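Local coordinates for glycoside hydrolase family protein (Novosphingobium sp. PP1Y, PDB 6Q2F) that probably hydrolyses terminal alpha-L-rhamnose from rhamnosylated substrates, as an alpha-L-rhamnosidase that also carries a sodium ion, at residues N63-T67 and Q97-L103; W110-R115 and Y483-G488. All coordinates share one frame; numbering follows the deposited sequence.

Contact 1 (N63-T67 and Q97-L103); sequences NGNIT and QIVDHRL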
ATOM      1  N   ASN A  63       0.261 -23.574  -7.224  1.00 33.30           N
ATOM      2  CA  ASN A  63       1.023 -24.769  -6.848  1.00 27.74           C
ATOM      3  C   ASN A  63       1.069 -25.797  -7.980  1.00 26.37           C
ATOM      4  O   ASN A  63       0.835 -26.987  -7.775  1.00 27.92           O
ATOM      5  CB  ASN A  63       0.425 -25.377  -5.569  1.00 30.84           C
ATOM      6  CG  ASN A  63       1.343 -26.384  -4.890  1.00 40.54           C
ATOM      7  OD1 ASN A  63       0.915 -27.075  -3.965  1.00 37.63           O
ATOM      8  ND2 ASN A  63       2.608 -26.455  -5.319  1.00 41.35           N
ATOM      9  N   GLY A  64       1.375 -25.339  -9.190  1.00 32.17           N
ATOM     10  CA  GLY A  64       1.488 -26.256 -10.307  1.00 29.95           C
ATOM     11  C   GLY A  64       0.167 -26.732 -10.900  1.00 32.38           C
ATOM     12  O   GLY A  64       0.187 -27.502 -11.873  1.00 28.31           O
ATOM     13  N   ASN A  65      -0.980 -26.313 -10.357  1.00 32.10           N
ATOM     14  CA  ASN A  65      -2.284 -26.694 -10.909  1.00 32.59           C
ATOM     15  C   ASN A  65      -2.557 -25.871 -12.167  1.00 34.40           C
ATOM     16  O   ASN A  65      -3.221 -24.832 -12.138  1.00 28.37           O
ATOM     17  CB  ASN A  65      -3.373 -26.487  -9.866  1.00 27.66           C
ATOM     18  CG  ASN A  65      -3.399 -27.598  -8.833  1.00 32.69           C
ATOM     19  OD1 ASN A  65      -3.632 -28.745  -9.171  1.00 35.40           O
ATOM     20  ND2 ASN A  65      -3.166 -27.256  -7.573  1.00 32.50           N
ATOM     21  N   ILE A  66      -2.050 -26.362 -13.300  1.00 30.72           N
ATOM     22  CA  ILE A  66      -1.973 -25.585 -14.536  1.00 26.93           C
ATOM     23  C   ILE A  66      -2.209 -26.511 -15.714  1.00 31.65           C
ATOM     24  O   ILE A  66      -1.589 -27.571 -15.800  1.00 30.35           O
ATOM     25  CB  ILE A  66      -0.586 -24.930 -14.712  1.00 29.94           C
ATOM     26  CG1 ILE A  66      -0.184 -24.102 -13.488  1.00 27.97           C
ATOM     27  CG2 ILE A  66      -0.536 -24.108 -15.986  1.00 28.36           C
ATOM     28  CD1 ILE A  66       1.352 -24.089 -13.267  1.00 27.27           C
ATOM     29  N   THR A  67      -3.079 -26.108 -16.641  1.00 26.32           N
ATOM     30  CA  THR A  67      -3.162 -26.782 -17.931  1.00 32.19           C
ATOM     31  C   THR A  67      -3.347 -25.736 -19.022  1.00 35.11           C
ATOM     32  O   THR A  67      -3.923 -24.668 -18.789  1.00 35.73           O
ATOM     33  CB  THR A  67      -4.310 -27.802 -18.040  1.00 34.76           C
ATOM     34  OG1 THR A  67      -5.567 -27.129 -17.975  1.00 30.77           O
ATOM     35  CG2 THR A  67      -4.247 -28.880 -16.948  1.00 25.70           C
ATOM     36  N   GLN A  97      -3.753 -31.175  -5.280  1.00 35.26           N
ATOM     37  CA  GLN A  97      -3.527 -31.460  -6.688  1.00 42.94           C
ATOM     38  C   GLN A  97      -4.846 -31.907  -7.303  1.00 36.41           C
ATOM     39  O   GLN A  97      -5.397 -32.940  -6.927  1.00 40.95           O
ATOM     40  CB  GLN A  97      -2.456 -32.531  -6.857  1.00 38.24           C
ATOM     41  CG  GLN A  97      -2.035 -32.720  -8.301  1.00 41.36           C
ATOM     42  CD  GLN A  97      -1.080 -33.880  -8.475  1.00 48.23           C
ATOM     43  OE1 GLN A  97      -0.238 -34.139  -7.616  1.00 46.37           O
ATOM     44  NE2 GLN A  97      -1.214 -34.595  -9.593  1.00 45.57           N
ATOM     45  N   ILE A  98      -5.362 -31.112  -8.233  1.00 33.56           N
ATOM     46  CA  ILE A  98      -6.567 -31.451  -8.973  1.00 39.77           C
ATOM     47  C   ILE A  98      -6.281 -31.620 -10.445  1.00 38.85           C
ATOM     48  O   ILE A  98      -7.204 -31.853 -11.230  1.00 42.65           O
ATOM     49  CB  ILE A  98      -7.668 -30.405  -8.746  1.00 34.16           C
ATOM     50  CG1 ILE A  98      -7.234 -29.064  -9.336  1.00 36.99           C
ATOM     51  CG2 ILE A  98      -7.891 -30.227  -7.261  1.00 34.69           C
ATOM     52  CD1 ILE A  98      -8.399 -28.096  -9.546  1.00 34.60           C
ATOM     53  N   VAL A  99      -5.029 -31.507 -10.844  1.00 34.61           N
ATOM     54  CA  VAL A  99      -4.617 -31.851 -12.180  1.00 34.78           C
ATOM     55  C   VAL A  99      -3.931 -33.208 -12.149  1.00 37.02           C
ATOM     56  O   VAL A  99      -3.459 -33.689 -11.113  1.00 37.01           O
ATOM     57  CB  VAL A  99      -3.678 -30.788 -12.773  1.00 31.62           C
ATOM     58  CG1 VAL A  99      -4.389 -29.457 -12.838  1.00 29.22           C
ATOM     59  CG2 VAL A  99      -2.397 -30.705 -11.941  1.00 26.98           C
ATOM     60  N   ASP A 100      -3.861 -33.823 -13.324  1.00 39.03           N
ATOM     61  CA  ASP A 100      -3.189 -35.102 -13.477  1.00 36.96           C
ATOM     62  C   ASP A 100      -1.726 -35.028 -13.039  1.00 36.00           C
ATOM     63  O   ASP A 100      -1.213 -35.958 -12.403  1.00 41.85           O
ATOM     64  CB  ASP A 100      -3.320 -35.541 -14.932  1.00 49.30           C
ATOM     65  CG  ASP A 100      -2.692 -36.869 -15.185  1.00 56.41           C
ATOM     66  OD1 ASP A 100      -1.476 -36.884 -15.459  1.00 61.16           O
ATOM     67  OD2 ASP A 100      -3.414 -37.886 -15.112  1.00 71.16           O
ATOM     68  N   HIS A 101      -1.045 -33.924 -13.344  1.00 38.13           N
ATOM     69  CA  HIS A 101       0.329 -33.737 -12.888  1.00 39.98           C
ATOM     70  C   HIS A 101       0.652 -32.252 -12.750  1.00 43.35           C
ATOM     71  O   HIS A 101       0.379 -31.456 -13.659  1.00 37.07           O
ATOM     72  CB  HIS A 101       1.324 -34.405 -13.840  1.00 35.16           C
ATOM     73  CG  HIS A 101       1.160 -33.988 -15.267  1.00 46.39           C
ATOM     74  ND1 HIS A 101       0.194 -34.523 -16.094  1.00 47.76           N
ATOM     75  CD2 HIS A 101       1.846 -33.093 -16.019  1.00 45.50           C
ATOM     76  CE1 HIS A 101       0.286 -33.973 -17.292  1.00 50.31           C
ATOM     77  NE2 HIS A 101       1.280 -33.100 -17.273  1.00 47.78           N
ATOM     78  N   ARG A 102       1.263 -31.896 -11.624  1.00 42.15           N
ATOM     79  CA  ARG A 102       1.629 -30.512 -11.374  1.00 38.09           C
ATOM     80  C   ARG A 102       2.704 -30.064 -12.353  1.00 37.86           C
ATOM     81  O   ARG A 102       3.618 -30.823 -12.694  1.00 36.25           O
ATOM     82  CB  ARG A 102       2.125 -30.340  -9.936  1.00 36.97           C
ATOM     83  CG  ARG A 102       1.081 -30.635  -8.848  1.00 33.51           C
ATOM     84  CD  ARG A 102       1.642 -30.209  -7.490  1.00 36.99           C
ATOM     85  NE  ARG A 102       0.964 -30.807  -6.334  1.00 38.30           N
ATOM     86  CZ  ARG A 102      -0.000 -30.218  -5.632  1.00 34.83           C
ATOM     87  NH1 ARG A 102      -0.447 -29.006  -5.959  1.00 30.72           N
ATOM     88  NH2 ARG A 102      -0.519 -30.845  -4.590  1.00 31.22           N
ATOM     89  N   LEU A 103       2.582 -28.823 -12.819  1.00 33.90           N
ATOM     90  CA  LEU A 103       3.587 -28.220 -13.681  1.00 34.95           C
ATOM     91  C   LEU A 103       4.552 -27.441 -12.801  1.00 36.59           C
ATOM     92  O   LEU A 103       4.143 -26.509 -12.107  1.00 33.92           O
ATOM     93  CB  LEU A 103       2.924 -27.313 -14.719  1.00 30.80           C
ATOM     94  CG  LEU A 103       2.016 -28.014 -15.738  1.00 36.85           C
ATOM     95  CD1 LEU A 103       1.287 -27.039 -16.635  1.00 30.78           C
ATOM     96  CD2 LEU A 103       2.762 -29.044 -16.547  1.00 41.62           C
TER
HETATM   97  O   HOH W   1      -0.869 -30.011 -15.832  1.00 35.65           O
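N65 reaches across to the 97-103 loop as though its side chain were a piece of backbone: its OD1 accepts the main-chain N-H of I98 at 3.1 Å, with the donor tilted 28° from the amide's carbonyl plane. The residue is the centre of an inverse gamma turn, and a CG lying beside its own backbone N (chi1 -78°) carries the amide over to I98. The other end of that amide is used as well, since ND2 donates to the carbonyls of M62 and P96, so both ends are held and the rotation of the group is fixed.

Two further bonds join the loops. L103 N donates to G64 O at 2.9 Å, nearly straight and on a carbonyl lone pair. G64 has a positive phi (78°), and its CA lies 4.4 Å from R102 CA, the closest approach of the two backbones. R102, extended from CG to NE, crosses N63 at a slant and puts NH1 in the carbonyl plane of N63 O, 3.0 Å away; NH1 also donates to T95 O. N63 OD1 sits over one face of the guanidinium and takes its hydrogen bond from T95 N instead.

On the apolar side the L103 CD1 methyl is pressed against I66 CB at 3.4 Å, a tight fit. Both V99 methyls flank N65 OD1, and CG1 also touches T67 CG2. T67 OG1 accepts from G70 N as the N-cap of helix 68-81 and is also hydrogen-bonded to P684 O. These are two neighbouring strand-to-helix loops, following parallel strands 56-62 and 85-91, laced together at the C-terminal end of the strands of an eight-stranded parallel beta/alpha barrel, the end where such barrels usually have their active site.

Contact 2 (W110-R115 and Y483-G488); sequences WKDAFR and YKDAAG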
ATOM      1  N   TRP A 110       5.972 -26.555 -17.955  1.00 27.23           N
ATOM      2  CA  TRP A 110       5.576 -25.264 -17.414  1.00 23.14           C
ATOM      3  C   TRP A 110       5.863 -24.149 -18.414  1.00 28.71           C
ATOM      4  O   TRP A 110       5.017 -23.270 -18.650  1.00 28.70           O
ATOM      5  CB  TRP A 110       6.302 -24.999 -16.092  1.00 28.11           C
ATOM      6  CG  TRP A 110       5.817 -23.785 -15.374  1.00 27.04           C
ATOM      7  CD1 TRP A 110       4.884 -23.739 -14.362  1.00 23.64           C
ATOM      8  CD2 TRP A 110       6.217 -22.427 -15.611  1.00 24.99           C
ATOM      9  NE1 TRP A 110       4.688 -22.438 -13.961  1.00 21.46           N
ATOM     10  CE2 TRP A 110       5.493 -21.615 -14.708  1.00 27.43           C
ATOM     11  CE3 TRP A 110       7.114 -21.822 -16.493  1.00 21.29           C
ATOM     12  CZ2 TRP A 110       5.640 -20.216 -14.666  1.00 30.02           C
ATOM     13  CZ3 TRP A 110       7.265 -20.413 -16.451  1.00 20.58           C
ATOM     14  CH2 TRP A 110       6.531 -19.637 -15.540  1.00 25.25           C
ATOM     15  N   LYS A 111       7.054 -24.169 -19.020  1.00 26.21           N
ATOM     16  CA  LYS A 111       7.406 -23.090 -19.936  1.00 29.38           C
ATOM     17  C   LYS A 111       6.501 -23.098 -21.151  1.00 23.72           C
ATOM     18  O   LYS A 111       6.103 -22.033 -21.642  1.00 27.66           O
ATOM     19  CB  LYS A 111       8.885 -23.180 -20.333  1.00 22.57           C
ATOM     20  CG  LYS A 111       9.829 -22.857 -19.174  1.00 27.47           C
ATOM     21  CD  LYS A 111      11.298 -22.777 -19.583  1.00 30.88           C
ATOM     22  CE  LYS A 111      11.818 -24.032 -20.273  1.00 31.27           C
ATOM     23  NZ  LYS A 111      13.251 -23.797 -20.666  1.00 29.64           N
ATOM     24  N   ASP A 112       6.148 -24.286 -21.634  1.00 27.77           N
ATOM     25  CA  ASP A 112       5.233 -24.367 -22.764  1.00 29.43           C
ATOM     26  C   ASP A 112       3.847 -23.861 -22.383  1.00 28.11           C
ATOM     27  O   ASP A 112       3.184 -23.196 -23.188  1.00 28.94           O
ATOM     28  CB  ASP A 112       5.165 -25.801 -23.278  1.00 33.07           C
ATOM     29  CG  ASP A 112       4.522 -25.888 -24.644  1.00 39.34           C
ATOM     30  OD1 ASP A 112       4.965 -25.138 -25.553  1.00 43.98           O
ATOM     31  OD2 ASP A 112       3.576 -26.669 -24.806  1.00 45.64           O
ATOM     32  N   ALA A 113       3.408 -24.129 -21.155  1.00 30.11           N
ATOM     33  CA  ALA A 113       2.152 -23.545 -20.692  1.00 31.42           C
ATOM     34  C   ALA A 113       2.224 -22.023 -20.687  1.00 32.40           C
ATOM     35  O   ALA A 113       1.315 -21.353 -21.178  1.00 30.84           O
ATOM     36  CB  ALA A 113       1.803 -24.067 -19.299  1.00 22.52           C
ATOM     37  N   PHE A 114       3.299 -21.456 -20.154  1.00 25.85           N
ATOM     38  CA  PHE A 114       3.390 -20.002 -20.099  1.00 26.12           C
ATOM     39  C   PHE A 114       3.481 -19.408 -21.496  1.00 27.57           C
ATOM     40  O   PHE A 114       2.859 -18.374 -21.778  1.00 26.59           O
ATOM     41  CB  PHE A 114       4.581 -19.527 -19.253  1.00 21.87           C
ATOM     42  CG  PHE A 114       4.597 -18.035 -19.090  1.00 28.84           C
ATOM     43  CD1 PHE A 114       3.863 -17.440 -18.078  1.00 31.23           C
ATOM     44  CD2 PHE A 114       5.268 -17.222 -19.993  1.00 29.98           C
ATOM     45  CE1 PHE A 114       3.824 -16.055 -17.943  1.00 30.64           C
ATOM     46  CE2 PHE A 114       5.241 -15.832 -19.858  1.00 27.55           C
ATOM     47  CZ  PHE A 114       4.514 -15.252 -18.832  1.00 25.45           C
ATOM     48  N   ARG A 115       4.272 -20.031 -22.369  1.00 28.05           N
ATOM     49  CA  ARG A 115       4.328 -19.595 -23.759  1.00 26.44           C
ATOM     50  C   ARG A 115       2.938 -19.575 -24.375  1.00 28.23           C
ATOM     51  O   ARG A 115       2.576 -18.641 -25.098  1.00 25.17           O
ATOM     52  CB  ARG A 115       5.251 -20.514 -24.567  1.00 23.24           C
ATOM     53  CG  ARG A 115       5.242 -20.209 -26.061  1.00 32.86           C
ATOM     54  CD  ARG A 115       6.322 -20.970 -26.814  1.00 32.20           C
ATOM     55  NE  ARG A 115       7.648 -20.654 -26.301  1.00 44.71           N
ATOM     56  CZ  ARG A 115       8.788 -21.014 -26.883  1.00 43.06           C
ATOM     57  NH1 ARG A 115       8.773 -21.703 -28.014  1.00 38.64           N
ATOM     58  NH2 ARG A 115       9.943 -20.675 -26.331  1.00 34.86           N
ATOM     59  N   TYR A 483      12.180 -15.431 -19.000  1.00 24.71           N
ATOM     60  CA  TYR A 483      10.851 -15.367 -19.602  1.00 24.11           C
ATOM     61  C   TYR A 483      10.911 -15.250 -21.117  1.00 27.73           C
ATOM     62  O   TYR A 483      10.020 -15.759 -21.805  1.00 29.39           O
ATOM     63  CB  TYR A 483      10.038 -14.222 -18.989  1.00 22.63           C
ATOM     64  CG  TYR A 483       9.350 -14.712 -17.747  1.00 29.14           C
ATOM     65  CD1 TYR A 483       8.103 -15.315 -17.819  1.00 23.17           C
ATOM     66  CD2 TYR A 483       9.992 -14.678 -16.514  1.00 28.76           C
ATOM     67  CE1 TYR A 483       7.488 -15.815 -16.689  1.00 23.80           C
ATOM     68  CE2 TYR A 483       9.383 -15.179 -15.383  1.00 27.50           C
ATOM     69  CZ  TYR A 483       8.122 -15.755 -15.478  1.00 28.31           C
ATOM     70  OH  TYR A 483       7.506 -16.252 -14.362  1.00 38.50           O
ATOM     71  N   LYS A 484      11.957 -14.616 -21.653  1.00 26.57           N
ATOM     72  CA  LYS A 484      12.171 -14.657 -23.097  1.00 27.41           C
ATOM     73  C   LYS A 484      12.457 -16.071 -23.573  1.00 28.77           C
ATOM     74  O   LYS A 484      12.061 -16.454 -24.682  1.00 29.38           O
ATOM     75  CB  LYS A 484      13.319 -13.721 -23.484  1.00 29.45           C
ATOM     76  CG  LYS A 484      12.915 -12.249 -23.461  1.00 30.02           C
ATOM     77  CD  LYS A 484      14.106 -11.355 -23.305  1.00 44.41           C
ATOM     78  CE  LYS A 484      14.812 -11.069 -24.609  1.00 60.31           C
ATOM     79  NZ  LYS A 484      15.521  -9.725 -24.523  1.00 72.41           N
ATOM     80  N   ASP A 485      13.161 -16.857 -22.770  1.00 30.41           N
ATOM     81  CA  ASP A 485      13.338 -18.251 -23.139  1.00 30.81           C
ATOM     82  C   ASP A 485      12.024 -19.012 -23.017  1.00 31.76           C
ATOM     83  O   ASP A 485      11.657 -19.782 -23.914  1.00 29.80           O
ATOM     84  CB  ASP A 485      14.427 -18.875 -22.282  1.00 28.56           C
ATOM     85  CG  ASP A 485      14.418 -20.378 -22.363  1.00 39.31           C
ATOM     86  OD1 ASP A 485      14.901 -20.916 -23.381  1.00 36.51           O
ATOM     87  OD2 ASP A 485      13.937 -21.014 -21.401  1.00 35.45           O
ATOM     88  N   ALA A 486      11.282 -18.781 -21.935  1.00 23.89           N
ATOM     89  CA  ALA A 486      10.027 -19.509 -21.733  1.00 26.09           C
ATOM     90  C   ALA A 486       8.987 -19.140 -22.789  1.00 33.58           C
ATOM     91  O   ALA A 486       8.458 -20.012 -23.487  1.00 28.82           O
ATOM     92  CB  ALA A 486       9.479 -19.232 -20.332  1.00 21.96           C
ATOM     93  N   ALA A 487       8.679 -17.847 -22.918  1.00 23.72           N
ATOM     94  CA  ALA A 487       7.625 -17.402 -23.821  1.00 29.54           C
ATOM     95  C   ALA A 487       8.094 -17.294 -25.263  1.00 27.43           C
ATOM     96  O   ALA A 487       7.258 -17.260 -26.171  1.00 27.72           O
ATOM     97  CB  ALA A 487       7.071 -16.041 -23.356  1.00 21.11           C
ATOM     98  N   GLY A 488       9.408 -17.264 -25.491  1.00 30.01           N
ATOM     99  CA  GLY A 488       9.964 -16.868 -26.766  1.00 24.23           C
ATOM    100  C   GLY A 488      10.190 -15.370 -26.765  1.00 32.04           C
ATOM    101  O   GLY A 488       9.381 -14.613 -26.221  1.00 34.43           O
TER
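Helices 108-124 and 469-487 cross almost at right angles here, the two short axes passing 8.5 Å apart at -81°, with the second helix ending at A487. R115 and A487 have their CA atoms 4.0 Å apart, and A486 CB lies against CB and CG of K111.

On the inner side the edge of Y483 points at the face of F114 in a T-shaped pair, centroids 5.0 Å apart and planes at 75°. F114 turns its face to that edge, its CG anti to the backbone N (chi1 -175°), and A487 CB meets the edge of the same ring. Further along, the Y483 hydroxyl approaches the rim of W110 at CH2, while the indole NE1 is bound to D90.

R115 works on the closing turn of the other helix. Its NE donates to A486 O at 3.0 Å, and NH2 adds weak bonds to A486 O and D485 O; carbonyls at a helix C-terminus would be expected to attract such a positive group. Nearer the surface, K111 bends at chi3 and brings NZ to the syn side of D485 OD2, a salt bridge of 3.0 Å. G488, with positive phi, takes the chain out of the helix. F114 and Y483 also pack on strand 127-131, so this is helix-helix packing on the outside of a parallel beta/alpha barrel.

In the fold
Contact 1 comes first along the chain, and contact 2 begins a few residues later on helix 108-124, then reaches far ahead to helix 469-487. Their centres lie about 17 Å apart, and they meet directly: I66 and L103 pack on W110 and A113, so these apolar side chains rest on the same helix that crosses 469-487. Strands 56-62, 85-91, 127-131 and 497-502 are successive parallel neighbours in one sheet, and the contacts belong to its loops and outer helices. After strand 127-131 the chain leaves the barrel, builds other sheets and returns through helix 469-487 to strand 497-502; contact 2 packs that returning helix on helix 108-124.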